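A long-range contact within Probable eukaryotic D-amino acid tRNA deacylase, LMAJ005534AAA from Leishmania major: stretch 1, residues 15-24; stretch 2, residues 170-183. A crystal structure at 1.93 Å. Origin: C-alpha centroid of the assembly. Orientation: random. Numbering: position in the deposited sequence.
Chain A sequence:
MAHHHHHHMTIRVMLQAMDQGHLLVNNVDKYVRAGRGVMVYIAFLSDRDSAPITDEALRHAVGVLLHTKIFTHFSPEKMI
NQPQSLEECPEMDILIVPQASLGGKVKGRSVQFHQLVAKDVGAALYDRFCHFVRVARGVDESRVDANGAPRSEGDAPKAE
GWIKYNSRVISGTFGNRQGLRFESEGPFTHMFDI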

# COMPACT_ATOMS: atom_id res chain seq x y z
N LEU A 15 -4.68 -1.35 -4.67
CA LEU A 15 -5.70 -0.31 -4.61
C LEU A 15 -6.05 -0.08 -3.17
O LEU A 15 -6.38 -1.03 -2.46
CB LEU A 15 -6.97 -0.74 -5.37
CG LEU A 15 -6.78 -1.35 -6.76
CD1 LEU A 15 -8.09 -2.01 -7.25
CD2 LEU A 15 -6.28 -0.32 -7.74
N GLN A 16 -6.00 1.19 -2.74
CA GLN A 16 -6.30 1.58 -1.36
C GLN A 16 -7.33 2.70 -1.34
O GLN A 16 -7.33 3.59 -2.22
CB GLN A 16 -5.05 2.11 -0.63
CG GLN A 16 -3.92 1.12 -0.43
CD GLN A 16 -2.73 1.73 0.31
OE1 GLN A 16 -2.80 1.92 1.53
NE2 GLN A 16 -1.64 2.00 -0.41
N ALA A 17 -8.23 2.62 -0.36
CA ALA A 17 -9.21 3.68 -0.07
C ALA A 17 -8.48 4.92 0.42
O ALA A 17 -7.87 4.90 1.50
CB ALA A 17 -10.21 3.22 0.97
N MET A 18 -8.54 5.97 -0.39
CA MET A 18 -7.90 7.25 -0.11
C MET A 18 -8.90 8.25 0.45
O MET A 18 -10.03 8.37 -0.06
CB MET A 18 -7.31 7.83 -1.41
CG MET A 18 -6.58 9.18 -1.26
SD MET A 18 -5.54 9.53 -2.68
CE MET A 18 -6.80 9.62 -4.01
N ASP A 19 -8.50 8.97 1.50
CA ASP A 19 -9.21 10.17 1.92
C ASP A 19 -8.50 11.43 1.41
O ASP A 19 -9.13 12.31 0.81
CB ASP A 19 -9.32 10.27 3.44
CG ASP A 19 -10.25 11.36 3.87
OD1 ASP A 19 -11.44 11.21 3.56
OD2 ASP A 19 -9.91 12.40 4.48
N GLN A 20 -7.19 11.49 1.66
CA GLN A 20 -6.32 12.56 1.15
C GLN A 20 -4.98 11.96 0.67
O GLN A 20 -4.45 11.04 1.27
CB GLN A 20 -5.99 13.60 2.23
CG GLN A 20 -7.17 14.35 2.86
CD GLN A 20 -7.75 15.42 1.97
OE1 GLN A 20 -7.30 16.58 1.98
NE2 GLN A 20 -8.77 15.05 1.20
N GLY A 21 -4.42 12.53 -0.39
CA GLY A 21 -3.07 12.21 -0.80
C GLY A 21 -2.26 13.41 -1.28
O GLY A 21 -2.80 14.36 -1.85
N HIS A 22 -0.96 13.34 -1.02
CA HIS A 22 0.07 14.24 -1.55
C HIS A 22 1.18 13.41 -2.19
O HIS A 22 1.78 12.56 -1.53
CB HIS A 22 0.69 15.13 -0.44
CG HIS A 22 -0.31 15.71 0.49
ND1 HIS A 22 -1.05 16.83 0.19
CD2 HIS A 22 -0.71 15.31 1.73
CE1 HIS A 22 -1.87 17.09 1.20
NE2 HIS A 22 -1.68 16.19 2.14
N LEU A 23 1.47 13.68 -3.45
CA LEU A 23 2.47 12.95 -4.20
C LEU A 23 3.55 13.91 -4.74
O LEU A 23 3.25 14.87 -5.41
CB LEU A 23 1.82 12.13 -5.33
CG LEU A 23 2.75 11.25 -6.18
CD1 LEU A 23 3.40 10.19 -5.34
CD2 LEU A 23 2.00 10.61 -7.35
N LEU A 24 4.80 13.61 -4.43
CA LEU A 24 5.94 14.37 -4.88
C LEU A 24 6.21 14.09 -6.35
O LEU A 24 6.36 12.93 -6.77
CB LEU A 24 7.16 13.98 -4.05
CG LEU A 24 8.46 14.75 -4.25
CD1 LEU A 24 8.38 16.14 -3.62
CD2 LEU A 24 9.59 13.96 -3.67
N ILE A 170 -4.71 12.14 -10.80
CA ILE A 170 -3.37 12.57 -10.48
C ILE A 170 -2.47 11.37 -10.68
O ILE A 170 -2.84 10.27 -10.34
CB ILE A 170 -3.26 13.07 -9.01
CG1 ILE A 170 -4.34 14.12 -8.69
CG2 ILE A 170 -1.88 13.63 -8.75
CD1 ILE A 170 -4.39 15.34 -9.64
N SER A 171 -1.29 11.60 -11.25
CA SER A 171 -0.34 10.53 -11.53
C SER A 171 1.11 10.96 -11.27
O SER A 171 1.51 12.11 -11.53
CB SER A 171 -0.53 10.02 -12.96
OG SER A 171 -0.50 11.09 -13.89
N GLY A 172 1.89 10.02 -10.76
CA GLY A 172 3.30 10.24 -10.52
C GLY A 172 4.10 10.44 -11.78
O GLY A 172 3.69 10.06 -12.87
N THR A 173 5.23 11.11 -11.62
CA THR A 173 6.19 11.28 -12.71
C THR A 173 6.95 9.97 -12.81
O THR A 173 7.57 9.55 -11.83
CB THR A 173 7.12 12.45 -12.34
OG1 THR A 173 6.33 13.64 -12.18
CG2 THR A 173 8.11 12.79 -13.48
N PHE A 174 6.84 9.31 -13.96
CA PHE A 174 7.50 8.04 -14.17
C PHE A 174 9.01 8.17 -13.98
O PHE A 174 9.63 9.10 -14.51
CB PHE A 174 7.25 7.52 -15.59
CG PHE A 174 7.62 6.07 -15.75
CD1 PHE A 174 6.83 5.09 -15.19
CD2 PHE A 174 8.78 5.70 -16.42
CE1 PHE A 174 7.15 3.74 -15.32
CE2 PHE A 174 9.12 4.36 -16.54
CZ PHE A 174 8.30 3.38 -16.00
N GLY A 175 9.60 7.23 -13.25
CA GLY A 175 11.04 7.18 -13.03
C GLY A 175 11.47 8.05 -11.86
O GLY A 175 12.63 7.99 -11.48
N ASN A 176 10.57 8.86 -11.29
CA ASN A 176 10.91 9.67 -10.12
C ASN A 176 10.72 8.89 -8.82
O ASN A 176 10.11 7.82 -8.79
CB ASN A 176 10.08 10.99 -10.06
CG ASN A 176 10.70 12.12 -10.88
OD1 ASN A 176 11.52 11.88 -11.76
ND2 ASN A 176 10.29 13.36 -10.60
N ARG A 177 11.29 9.43 -7.75
CA ARG A 177 11.05 8.95 -6.39
C ARG A 177 9.67 9.43 -5.96
O ARG A 177 9.38 10.61 -6.02
CB ARG A 177 12.13 9.50 -5.46
CG ARG A 177 11.98 9.14 -3.98
CD ARG A 177 13.22 9.45 -3.14
NE ARG A 177 13.52 10.89 -3.14
CZ ARG A 177 12.82 11.83 -2.50
NH1 ARG A 177 11.77 11.52 -1.74
NH2 ARG A 177 13.18 13.10 -2.60
N GLN A 178 8.83 8.49 -5.52
CA GLN A 178 7.40 8.75 -5.28
C GLN A 178 7.16 9.10 -3.79
O GLN A 178 6.48 8.35 -3.03
CB GLN A 178 6.58 7.55 -5.73
CG GLN A 178 6.84 7.06 -7.16
CD GLN A 178 6.49 8.11 -8.20
OE1 GLN A 178 5.43 8.76 -8.12
NE2 GLN A 178 7.38 8.29 -9.17
N GLY A 179 7.72 10.23 -3.37
CA GLY A 179 7.44 10.77 -2.06
C GLY A 179 5.94 10.90 -1.85
O GLY A 179 5.22 11.39 -2.71
N LEU A 180 5.46 10.48 -0.68
CA LEU A 180 4.04 10.29 -0.45
C LEU A 180 3.61 10.71 0.96
O LEU A 180 4.28 10.39 1.94
CB LEU A 180 3.68 8.81 -0.66
CG LEU A 180 2.20 8.43 -0.46
CD1 LEU A 180 1.30 9.08 -1.51
CD2 LEU A 180 2.04 6.92 -0.48
N ARG A 181 2.48 11.41 1.03
CA ARG A 181 1.71 11.50 2.27
C ARG A 181 0.30 11.01 1.96
O ARG A 181 -0.35 11.47 1.02
CB ARG A 181 1.70 12.95 2.80
CG ARG A 181 3.09 13.59 2.94
CD ARG A 181 3.10 14.94 3.67
NE ARG A 181 3.97 15.93 3.01
CZ ARG A 181 3.59 17.15 2.61
NH1 ARG A 181 2.35 17.60 2.78
NH2 ARG A 181 4.48 17.95 2.03
N PHE A 182 -0.18 10.07 2.77
CA PHE A 182 -1.42 9.35 2.49
C PHE A 182 -2.26 9.27 3.77
O PHE A 182 -1.74 8.91 4.81
CB PHE A 182 -1.09 7.97 1.99
CG PHE A 182 -2.27 7.13 1.70
CD1 PHE A 182 -3.10 7.44 0.62
CD2 PHE A 182 -2.56 6.00 2.48
CE1 PHE A 182 -4.21 6.64 0.33
CE2 PHE A 182 -3.66 5.20 2.19
CZ PHE A 182 -4.48 5.52 1.10
N GLU A 183 -3.54 9.65 3.67
CA GLU A 183 -4.50 9.53 4.79
C GLU A 183 -5.68 8.69 4.32
O GLU A 183 -6.22 8.90 3.23
CB GLU A 183 -5.03 10.92 5.25
CG GLU A 183 -3.98 11.87 5.81
CD GLU A 183 -4.43 13.34 5.84
OE1 GLU A 183 -5.65 13.65 6.02
OE2 GLU A 183 -3.55 14.21 5.70
O HOH W 1 -8.08 12.40 6.27
O HOH W 2 -3.35 16.08 4.21
O HOH W 3 5.89 11.48 -8.79

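Strands 20-24 and 180-183 lie side by side and antiparallel, their directions 173° apart, and every other residue bonds across the seam, through Gln20, His22, Leu24 on one strand and Arg181, Glu183 on the other. Gln20 and Glu183 form a closed pair: Glu183 N donates to Gln20 O (2.9 Å) and Gln20 N to Glu183 O (3.2 Å). His22 and Arg181 repeat the pattern, His22 N to Arg181 O at 2.8 Å and Arg181 N to His22 O at 2.9 Å. Beyond the paired residues, Leu24 N reaches Gly179 O at 2.8 Å, nearly straight at 177°. At the other end Glu183 O accepts a second bond, from Asp19 N (2.9 Å), so one carbonyl serves two consecutive amides.

Between these bonded pairs sit Gly21 opposite Phe182 and Leu23 opposite Leu180. Gly21 suits its place because a CB there would be crowded by Met18 SD; Phe182 instead sets its ring edge against Met18, with CE1 3.7 Å from Met18 CB. Gly179 likewise leaves room for Leu24, whose CD2 would clash with a CB at that position, while at Gly172 a CB would clash with Gln178 OE1; without one, Leu23 CD2 comes to 3.4 Å from Gly172 CA.

The other face, carrying Gln20, His22, Arg181 and Glu183, is polar and uses water. Arg181 NH1 lies over one face of the His22 imidazole. His22 NE2 and Glu183 OE2 are 4.5 Å apart, too far to bond directly; water 2 joins them, 2.7 Å from NE2 and donating to OE2 at 2.4 Å. Water 1 donates to both Asp19 OD2 (2.6 Å) and Glu183 OE1 (2.7 Å), bridging two carboxylates.

Past the strand, water 3 donates to Leu24 O (2.5 Å) and Gln178 OE1 (2.8 Å) and accepts from Thr173 N (2.9 Å). The Gln178 amide suits this junction: its NE2 donates to Thr173 O (2.9 Å) and Asn176 O (2.8 Å), bracing the type II turn.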